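Local coordinates for dihydroorotase (PDB 6L0A), which catalyses the zinc-dependent conversion of N-carbamoyl-L-aspartate to (S)-dihydroorotate, the third step of de novo pyrimidine biosynthesis, at residues C[133-141]-C[156-167]; C[223-231]-C[267-277]. All coordinates share one frame; numbering follows the deposited sequence.

Contact 1 of 2, residues C[133-141]-C[156-167]; sequences VLNLHGEKP and AEEAFLPALKKL. With ZN (zinc ion), chain L.
L134 sets its CD2 against CD1 of L167, where strand 133-136 of the metallo-dependent hydrolase barrel is covered by helix 156-170, the next element of a beta-alpha-beta unit; the axes of strand 133-136 and helix segment 156-167 run nearly antiparallel, at 169°. Two residues on, L136 brings a single methyl, CD1, to the helix, where it meets L164 CD1 at 3.7 Å, L167 CD1, and the edge of the F160 ring. H137 turns away to the metal centre: ND1 binds a zinc ion at 2.4 Å, while NE2, in the ring plane, donates to the anti lone pair of E139 OE1 at 2.7 Å, a second-shell bond that, together with the metal, holds the imidazole's rotation. G138, centre of an inverse gamma turn, lays its CA over the F160 ring, 3.4 Å from the centroid, as a CH-pi contact. F160, its CG anti to the backbone N (chi1 -175°), carries its ring between G138 CA and A163 CB; an alanine here would probably open a gap between them and deprive L136 CD1 of the ring edge it packs on. E139 OE2 lies 3.7 Å from A156 CB. K140 closes the contact: its backbone N donates to A156 O at 3.0 Å, its bent chain passes CE within 3.4 Å of A159 O, and NZ donates to a water that donates to A159 O and accepts from A163 N.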
loop_
_atom_site.group_PDB
_atom_site.type_symbol
_atom_site.label_atom_id
_atom_site.label_comp_id
_atom_site.label_asym_id
_atom_site.label_seq_id
_atom_site.Cartn_x
_atom_site.Cartn_y
_atom_site.Cartn_z
ATOM N N VAL C 133 -26.571 -3.045 19.146
ATOM C CA VAL C 133 -25.606 -2.123 18.548
ATOM C C VAL C 133 -25.430 -2.488 17.083
ATOM O O VAL C 133 -25.319 -3.665 16.746
ATOM C CB VAL C 133 -24.261 -2.180 19.298
ATOM C CG1 VAL C 133 -23.201 -1.356 18.562
ATOM C CG2 VAL C 133 -24.430 -1.717 20.747
ATOM N N LEU C 134 -25.420 -1.492 16.200
ATOM C CA LEU C 134 -25.123 -1.731 14.791
ATOM C C LEU C 134 -23.667 -1.336 14.565
ATOM O O LEU C 134 -23.321 -0.160 14.685
ATOM C CB LEU C 134 -26.061 -0.939 13.881
ATOM C CG LEU C 134 -25.698 -0.964 12.394
ATOM C CD1 LEU C 134 -25.787 -2.387 11.835
ATOM C CD2 LEU C 134 -26.586 0.002 11.599
ATOM N N ASN C 135 -22.818 -2.322 14.260
ATOM C CA ASN C 135 -21.396 -2.106 14.015
ATOM C C ASN C 135 -21.165 -1.983 12.519
ATOM O O ASN C 135 -21.534 -2.877 11.763
ATOM C CB ASN C 135 -20.568 -3.268 14.556
ATOM C CG ASN C 135 -20.954 -3.650 15.968
ATOM O OD1 ASN C 135 -21.754 -4.560 16.179
ATOM N ND2 ASN C 135 -20.353 -2.985 16.936
ATOM N N LEU C 136 -20.518 -0.903 12.099
ATOM C CA LEU C 136 -20.305 -0.642 10.686
ATOM C C LEU C 136 -18.816 -0.711 10.369
ATOM O O LEU C 136 -18.020 -0.006 10.991
ATOM C CB LEU C 136 -20.858 0.729 10.310
ATOM C CG LEU C 136 -22.356 0.934 10.548
ATOM C CD1 LEU C 136 -22.726 2.370 10.266
ATOM C CD2 LEU C 136 -23.160 -0.030 9.670
ATOM N N HIS C 137 -18.446 -1.565 9.421
ATOM C CA HIS C 137 -17.184 -1.406 8.707
ATOM C C HIS C 137 -17.453 -0.338 7.662
ATOM O O HIS C 137 -18.011 -0.617 6.598
ATOM C CB HIS C 137 -16.721 -2.712 8.070
ATOM C CG HIS C 137 -15.385 -2.601 7.406
ATOM N ND1 HIS C 137 -14.297 -3.366 7.782
ATOM C CD2 HIS C 137 -14.955 -1.799 6.401
ATOM C CE1 HIS C 137 -13.260 -3.048 7.027
ATOM N NE2 HIS C 137 -13.630 -2.100 6.181
ATOM N N GLY C 138 -17.130 0.906 7.997
ATOM C CA GLY C 138 -17.541 2.012 7.162
ATOM C C GLY C 138 -16.632 2.303 5.984
ATOM O O GLY C 138 -15.876 3.278 6.011
ATOM N N GLU C 139 -16.697 1.473 4.942
ATOM C CA GLU C 139 -15.986 1.723 3.694
ATOM C C GLU C 139 -16.911 1.423 2.527
ATOM O O GLU C 139 -17.573 0.382 2.522
ATOM C CB GLU C 139 -14.738 0.841 3.572
ATOM C CG GLU C 139 -13.576 1.227 4.477
ATOM C CD GLU C 139 -12.300 0.528 4.068
ATOM O OE1 GLU C 139 -12.067 -0.614 4.504
ATOM O OE2 GLU C 139 -11.528 1.129 3.297
ATOM N N LYS C 140 -16.937 2.310 1.536
ATOM C CA LYS C 140 -17.639 1.982 0.309
ATOM C C LYS C 140 -16.750 1.109 -0.582
ATOM O O LYS C 140 -15.538 1.334 -0.652
ATOM C CB LYS C 140 -18.035 3.253 -0.437
ATOM C CG LYS C 140 -19.203 4.012 0.175
ATOM C CD LYS C 140 -20.111 4.578 -0.924
ATOM C CE LYS C 140 -21.245 5.394 -0.334
ATOM N NZ LYS C 140 -21.890 4.634 0.757
ATOM N N PRO C 141 -17.316 0.090 -1.236
ATOM C CA PRO C 141 -16.547 -0.688 -2.216
ATOM C C PRO C 141 -15.967 0.195 -3.308
ATOM O O PRO C 141 -16.520 1.239 -3.673
ATOM C CB PRO C 141 -17.583 -1.675 -2.779
ATOM C CG PRO C 141 -18.586 -1.827 -1.673
ATOM C CD PRO C 141 -18.673 -0.455 -1.039
ATOM N N ALA C 156 -12.239 5.483 0.669
ATOM C CA ALA C 156 -13.454 4.668 0.810
ATOM C C ALA C 156 -14.157 4.913 2.144
ATOM O O ALA C 156 -15.389 4.813 2.219
ATOM C CB ALA C 156 -13.120 3.185 0.638
ATOM N N GLU C 157 -13.401 5.239 3.200
ATOM C CA GLU C 157 -13.997 5.557 4.493
ATOM C C GLU C 157 -14.702 6.914 4.458
ATOM O O GLU C 157 -15.862 7.035 4.876
ATOM C CB GLU C 157 -12.920 5.537 5.579
ATOM C CG GLU C 157 -13.428 5.941 6.931
ATOM C CD GLU C 157 -12.384 5.751 8.009
ATOM O OE1 GLU C 157 -12.003 6.744 8.641
ATOM O OE2 GLU C 157 -11.933 4.609 8.219
ATOM N N GLU C 158 -14.020 7.942 3.951
ATOM C CA GLU C 158 -14.662 9.245 3.778
ATOM C C GLU C 158 -15.926 9.131 2.933
ATOM O O GLU C 158 -16.950 9.756 3.245
ATOM C CB GLU C 158 -13.679 10.221 3.140
ATOM C CG GLU C 158 -14.173 11.647 3.019
ATOM C CD GLU C 158 -13.099 12.545 2.434
ATOM O OE1 GLU C 158 -13.158 12.841 1.221
ATOM O OE2 GLU C 158 -12.171 12.922 3.182
ATOM N N ALA C 159 -15.881 8.316 1.872
ATOM C CA ALA C 159 -17.041 8.144 0.999
ATOM C C ALA C 159 -18.224 7.504 1.723
ATOM O O ALA C 159 -19.368 7.693 1.306
ATOM C CB ALA C 159 -16.669 7.300 -0.217
ATOM N N PHE C 160 -17.963 6.748 2.788
ATOM C CA PHE C 160 -19.009 6.096 3.565
ATOM C C PHE C 160 -19.717 7.046 4.527
ATOM O O PHE C 160 -20.826 6.734 4.980
ATOM C CB PHE C 160 -18.399 4.936 4.363
ATOM C CG PHE C 160 -19.407 4.110 5.111
ATOM C CD1 PHE C 160 -20.012 3.014 4.499
ATOM C CD2 PHE C 160 -19.743 4.413 6.426
ATOM C CE1 PHE C 160 -20.938 2.239 5.186
ATOM C CE2 PHE C 160 -20.676 3.654 7.110
ATOM C CZ PHE C 160 -21.266 2.557 6.488
ATOM N N LEU C 161 -19.095 8.175 4.866
ATOM C CA LEU C 161 -19.634 9.009 5.937
ATOM C C LEU C 161 -21.059 9.499 5.678
ATOM O O LEU C 161 -21.850 9.522 6.636
ATOM C CB LEU C 161 -18.675 10.177 6.202
ATOM C CG LEU C 161 -17.313 9.768 6.774
ATOM C CD1 LEU C 161 -16.413 10.989 6.946
ATOM C CD2 LEU C 161 -17.487 9.041 8.100
ATOM N N PRO C 162 -21.462 9.876 4.459
ATOM C CA PRO C 162 -22.895 10.175 4.243
ATOM C C PRO C 162 -23.818 9.023 4.617
ATOM O O PRO C 162 -24.898 9.261 5.175
ATOM C CB PRO C 162 -22.965 10.493 2.745
ATOM C CG PRO C 162 -21.601 10.995 2.403
ATOM C CD PRO C 162 -20.652 10.197 3.266
ATOM N N ALA C 163 -23.419 7.779 4.327
ATOM C CA ALA C 163 -24.243 6.631 4.700
ATOM C C ALA C 163 -24.410 6.542 6.212
ATOM O O ALA C 163 -25.511 6.268 6.706
ATOM C CB ALA C 163 -23.636 5.336 4.157
ATOM N N LEU C 164 -23.324 6.762 6.960
ATOM C CA LEU C 164 -23.409 6.782 8.418
ATOM C C LEU C 164 -24.409 7.829 8.892
ATOM O O LEU C 164 -25.245 7.562 9.767
ATOM C CB LEU C 164 -22.032 7.064 9.021
ATOM C CG LEU C 164 -21.981 7.246 10.536
ATOM C CD1 LEU C 164 -22.489 5.976 11.242
ATOM C CD2 LEU C 164 -20.572 7.619 11.001
ATOM N N LYS C 165 -24.325 9.040 8.339
ATOM C CA LYS C 165 -25.206 10.104 8.807
ATOM C C LYS C 165 -26.663 9.786 8.492
ATOM O O LYS C 165 -27.549 10.040 9.314
ATOM C CB LYS C 165 -24.789 11.441 8.191
ATOM C CG LYS C 165 -23.529 12.039 8.815
ATOM C CD LYS C 165 -23.192 13.369 8.146
ATOM C CE LYS C 165 -21.711 13.501 7.846
ATOM N NZ LYS C 165 -21.421 14.775 7.116
ATOM N N LYS C 166 -26.927 9.211 7.320
ATOM C CA LYS C 166 -28.301 8.861 6.968
ATOM C C LYS C 166 -28.854 7.781 7.891
ATOM O O LYS C 166 -30.021 7.846 8.300
ATOM C CB LYS C 166 -28.381 8.409 5.514
ATOM C CG LYS C 166 -29.813 8.103 5.062
ATOM C CD LYS C 166 -29.887 7.793 3.586
ATOM C CE LYS C 166 -31.316 7.440 3.166
ATOM N NZ LYS C 166 -32.327 8.263 3.901
ATOM N N LEU C 167 -28.039 6.775 8.232
ATOM C CA LEU C 167 -28.511 5.735 9.148
ATOM C C LEU C 167 -28.809 6.314 10.523
ATOM O O LEU C 167 -29.808 5.950 11.157
ATOM C CB LEU C 167 -27.479 4.601 9.259
ATOM C CG LEU C 167 -27.268 3.692 8.048
ATOM C CD1 LEU C 167 -26.106 2.721 8.315
ATOM C CD2 LEU C 167 -28.541 2.924 7.681
HETATM ZN ZN ZN L . -13.046 -4.205 9.611
HETATM O O HOH W 1 -13.901 2.775 7.602
HETATM O O HOH W 2 -10.665 3.852 3.371
HETATM O O HOH W 3 -21.975 7.209 2.039
#

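Contact 2 of 2, residues C[223-231]-C[267-277]; sequences GNPVNFCKP and KANYEGVCAGV. With LMR ((2S)-2-hydroxybutanedioic acid), chain M.
K267 NZ donates to P225 O at 3.0 Å across the contact, and to C274 O (2.7 Å) and G276 O (2.9 Å) within 267-277. The ammonium group of this buried lysine thus joins two irregular loops through backbone carbonyls, and these dipoles would be expected to favour its positive charge. P225 O, at the start of the 3-10 segment 225-227, accepts from both K267 NZ and F228 N, which approach from opposite faces of its plane. The other direct link is nearly straight, G276 N donating to F228 O at 2.9 Å and 177°, in the carbonyl plane and on a lone pair.

Around this polar core the side chains close up. F228, with CG anti to the backbone N (chi1 171°), directs its ring edge at V273 O and C274 O, while CD2 touches V273 CG1 and CE2 lies 3.9 Å from A275 CB. P225 CB packs on V273 CG1 at 3.7 Å, C229 CB meets V277 CG2, and K230 CG rests alongside A275 CB before its amino group leads off to V104 O. A275 O lies 2.8 Å from malate O2, which places this junction at the wall of the ligand pocket.

The loop 223-231 runs between helices 218-221 and 236-246, whereas the loop 267-277 lies after strand 253-255 and before helix 283-293; both loops also meet the second subunit, where N224 OD1 accepts from G272 N of that chain.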
loop_
_atom_site.group_PDB
_atom_site.type_symbol
_atom_site.label_atom_id
_atom_site.label_comp_id
_atom_site.label_asym_id
_atom_site.label_seq_id
_atom_site.Cartn_x
_atom_site.Cartn_y
_atom_site.Cartn_z
ATOM N N GLY C 223 5.158 -1.926 1.491
ATOM C CA GLY C 223 5.941 -3.107 1.165
ATOM C C GLY C 223 6.007 -4.125 2.288
ATOM O O GLY C 223 6.901 -4.979 2.298
ATOM N N ASN C 224 5.064 -4.051 3.235
ATOM C CA ASN C 224 5.025 -4.932 4.407
ATOM C C ASN C 224 3.622 -5.508 4.552
ATOM O O ASN C 224 2.768 -4.927 5.242
ATOM C CB ASN C 224 5.428 -4.186 5.681
ATOM C CG ASN C 224 6.862 -3.678 5.652
ATOM O OD1 ASN C 224 7.793 -4.419 5.351
ATOM N ND2 ASN C 224 7.043 -2.408 5.997
ATOM N N PRO C 225 3.335 -6.634 3.902
ATOM C CA PRO C 225 1.986 -7.227 4.012
ATOM C C PRO C 225 1.526 -7.469 5.445
ATOM O O PRO C 225 0.318 -7.440 5.707
ATOM C CB PRO C 225 2.132 -8.539 3.238
ATOM C CG PRO C 225 3.167 -8.206 2.191
ATOM C CD PRO C 225 4.152 -7.311 2.878
ATOM N N VAL C 226 2.452 -7.683 6.385
ATOM C CA VAL C 226 2.055 -7.926 7.768
ATOM C C VAL C 226 1.338 -6.716 8.363
ATOM O O VAL C 226 0.510 -6.868 9.268
ATOM C CB VAL C 226 3.293 -8.344 8.604
ATOM C CG1 VAL C 226 4.312 -7.216 8.687
ATOM C CG2 VAL C 226 2.882 -8.819 9.994
ATOM N N ASN C 227 1.583 -5.518 7.834
ATOM C CA ASN C 227 0.906 -4.319 8.308
ATOM C C ASN C 227 -0.303 -3.934 7.456
ATOM O O ASN C 227 -0.896 -2.890 7.711
ATOM C CB ASN C 227 1.890 -3.146 8.367
ATOM C CG ASN C 227 2.904 -3.298 9.485
ATOM O OD1 ASN C 227 2.607 -3.896 10.525
ATOM N ND2 ASN C 227 4.111 -2.770 9.274
ATOM N N PHE C 228 -0.664 -4.728 6.451
ATOM C CA PHE C 228 -1.810 -4.413 5.600
ATOM C C PHE C 228 -3.090 -4.866 6.295
ATOM O O PHE C 228 -3.203 -6.035 6.663
ATOM C CB PHE C 228 -1.656 -5.106 4.241
ATOM C CG PHE C 228 -2.872 -5.038 3.362
ATOM C CD1 PHE C 228 -3.319 -3.817 2.863
ATOM C CD2 PHE C 228 -3.565 -6.199 3.009
ATOM C CE1 PHE C 228 -4.444 -3.750 2.042
ATOM C CE2 PHE C 228 -4.698 -6.132 2.179
ATOM C CZ PHE C 228 -5.137 -4.907 1.704
ATOM N N CYS C 229 -4.053 -3.959 6.469
ATOM C CA CYS C 229 -5.359 -4.343 6.968
ATOM C C CYS C 229 -6.389 -3.431 6.311
ATOM O O CYS C 229 -6.041 -2.523 5.564
ATOM C CB CYS C 229 -5.408 -4.183 8.490
ATOM S SG CYS C 229 -5.105 -2.404 8.874
ATOM N N LYS C 230 -7.669 -3.673 6.591
ATOM C CA LYS C 230 -8.710 -2.769 6.132
ATOM C C LYS C 230 -9.432 -2.178 7.340
ATOM O O LYS C 230 -9.612 -2.874 8.345
ATOM C CB LYS C 230 -9.728 -3.498 5.211
ATOM C CG LYS C 230 -9.113 -4.133 3.937
ATOM C CD LYS C 230 -8.428 -3.106 3.043
ATOM C CE LYS C 230 -9.430 -2.205 2.371
ATOM N NZ LYS C 230 -10.106 -2.859 1.169
ATOM N N PRO C 231 -9.766 -0.871 7.329
ATOM C CA PRO C 231 -9.331 0.101 6.323
ATOM C C PRO C 231 -7.827 0.284 6.429
ATOM O O PRO C 231 -7.251 0.052 7.513
ATOM C CB PRO C 231 -10.084 1.391 6.691
ATOM C CG PRO C 231 -11.054 1.007 7.817
ATOM C CD PRO C 231 -10.480 -0.230 8.445
ATOM N N LYS C 267 -0.033 -14.168 4.519
ATOM C CA LYS C 267 0.523 -12.838 4.329
ATOM C C LYS C 267 1.650 -12.816 3.311
ATOM O O LYS C 267 1.877 -11.787 2.671
ATOM C CB LYS C 267 1.035 -12.277 5.660
ATOM C CG LYS C 267 -0.057 -12.031 6.688
ATOM C CD LYS C 267 -1.041 -10.981 6.184
ATOM C CE LYS C 267 -1.413 -10.021 7.293
ATOM N NZ LYS C 267 -2.129 -8.801 6.819
ATOM N N ALA C 268 2.349 -13.935 3.135
ATOM C CA ALA C 268 3.472 -14.011 2.199
ATOM C C ALA C 268 2.966 -14.500 0.839
ATOM O O ALA C 268 3.189 -15.636 0.419
ATOM C CB ALA C 268 4.564 -14.914 2.759
ATOM N N ASN C 269 2.262 -13.598 0.152
ATOM C CA ASN C 269 1.627 -13.858 -1.135
ATOM C C ASN C 269 1.971 -12.722 -2.090
ATOM O O ASN C 269 2.040 -11.567 -1.674
ATOM C CB ASN C 269 0.090 -13.910 -1.025
ATOM C CG ASN C 269 -0.424 -15.184 -0.395
ATOM O OD1 ASN C 269 0.351 -16.078 -0.063
ATOM N ND2 ASN C 269 -1.750 -15.279 -0.232
ATOM N N TYR C 270 2.135 -13.032 -3.381
ATOM C CA TYR C 270 2.338 -11.916 -4.307
ATOM C C TYR C 270 1.028 -11.285 -4.746
ATOM O O TYR C 270 1.032 -10.166 -5.278
ATOM C CB TYR C 270 3.165 -12.340 -5.529
ATOM C CG TYR C 270 2.543 -13.374 -6.442
ATOM C CD1 TYR C 270 2.914 -14.710 -6.358
ATOM C CD2 TYR C 270 1.614 -13.014 -7.410
ATOM C CE1 TYR C 270 2.365 -15.663 -7.194
ATOM C CE2 TYR C 270 1.055 -13.964 -8.257
ATOM C CZ TYR C 270 1.434 -15.282 -8.137
ATOM O OH TYR C 270 0.887 -16.225 -8.972
ATOM N N GLU C 271 -0.098 -11.948 -4.513
ATOM C CA GLU C 271 -1.380 -11.309 -4.740
ATOM C C GLU C 271 -2.376 -11.863 -3.738
ATOM O O GLU C 271 -2.236 -12.996 -3.265
ATOM C CB GLU C 271 -1.888 -11.512 -6.174
ATOM C CG GLU C 271 -2.134 -12.956 -6.545
ATOM C CD GLU C 271 -2.392 -13.140 -8.027
ATOM O OE1 GLU C 271 -2.640 -12.126 -8.716
ATOM O OE2 GLU C 271 -2.342 -14.295 -8.504
ATOM N N GLY C 272 -3.380 -11.053 -3.415
ATOM C CA GLY C 272 -4.396 -11.510 -2.474
ATOM C C GLY C 272 -3.904 -11.698 -1.054
ATOM O O GLY C 272 -4.327 -12.645 -0.371
ATOM N N VAL C 273 -3.002 -10.825 -0.597
ATOM C CA VAL C 273 -2.590 -10.800 0.802
ATOM C C VAL C 273 -3.813 -10.577 1.681
ATOM O O VAL C 273 -4.591 -9.647 1.453
ATOM C CB VAL C 273 -1.545 -9.696 1.021
ATOM C CG1 VAL C 273 -1.362 -9.408 2.517
ATOM C CG2 VAL C 273 -0.216 -10.077 0.382
ATOM N N CYS C 274 -4.000 -11.443 2.685
ATOM C CA CYS C 274 -5.118 -11.273 3.613
ATOM C C CYS C 274 -4.963 -9.988 4.417
ATOM O O CYS C 274 -3.871 -9.665 4.886
ATOM C CB CYS C 274 -5.195 -12.454 4.568
ATOM S SG CYS C 274 -5.614 -13.967 3.739
ATOM N N ALA C 275 -6.067 -9.269 4.598
ATOM C CA ALA C 275 -6.060 -8.043 5.388
ATOM C C ALA C 275 -6.203 -8.362 6.870
ATOM O O ALA C 275 -7.076 -9.148 7.259
ATOM C CB ALA C 275 -7.196 -7.127 4.952
ATOM N N GLY C 276 -5.359 -7.739 7.690
ATOM C CA GLY C 276 -5.493 -7.865 9.130
ATOM C C GLY C 276 -4.189 -7.839 9.894
ATOM O O GLY C 276 -3.182 -8.423 9.469
ATOM N N VAL C 277 -4.211 -7.165 11.042
ATOM C CA VAL C 277 -3.075 -7.071 11.946
ATOM C C VAL C 277 -3.439 -7.835 13.210
ATOM O O VAL C 277 -4.565 -7.712 13.705
ATOM C CB VAL C 277 -2.742 -5.600 12.263
ATOM C CG1 VAL C 277 -1.714 -5.497 13.411
ATOM C CG2 VAL C 277 -2.241 -4.870 10.988
HETATM C C1 LMR M . -11.336 -6.485 8.946
HETATM O O1A LMR M . -11.722 -6.067 10.071
HETATM O O1B LMR M . -11.516 -5.725 7.973
HETATM C C2 LMR M . -10.678 -7.869 8.736
HETATM O O2 LMR M . -9.348 -7.852 8.253
HETATM C C3 LMR M . -10.501 -8.563 10.045
HETATM C C4 LMR M . -10.437 -9.997 9.573
HETATM O O4A LMR M . -9.460 -10.450 8.882
HETATM O O4B LMR M . -11.425 -10.664 9.904
#

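Contact 1 closes before contact 2 opens along the chain, and their centres lie about 23 Å apart, yet both border the malate pocket. Contact 1 belongs to a beta-alpha-beta unit at one edge of the parallel sheet 133-136, 175-178, 205-209, 253-255; the loop 267-277 of contact 2 follows the strand at the other edge. They touch directly through packing, E139 OE1 lying 3.4 Å from P231 CA and 3.7 Å from K230 CE. Between them they illustrate how a barrel enzyme assembles its site: H137, just after strand 133-136, binds zinc, while K230, A275 and G276 come from loops, and here the loop contact also extends to the subunit interface.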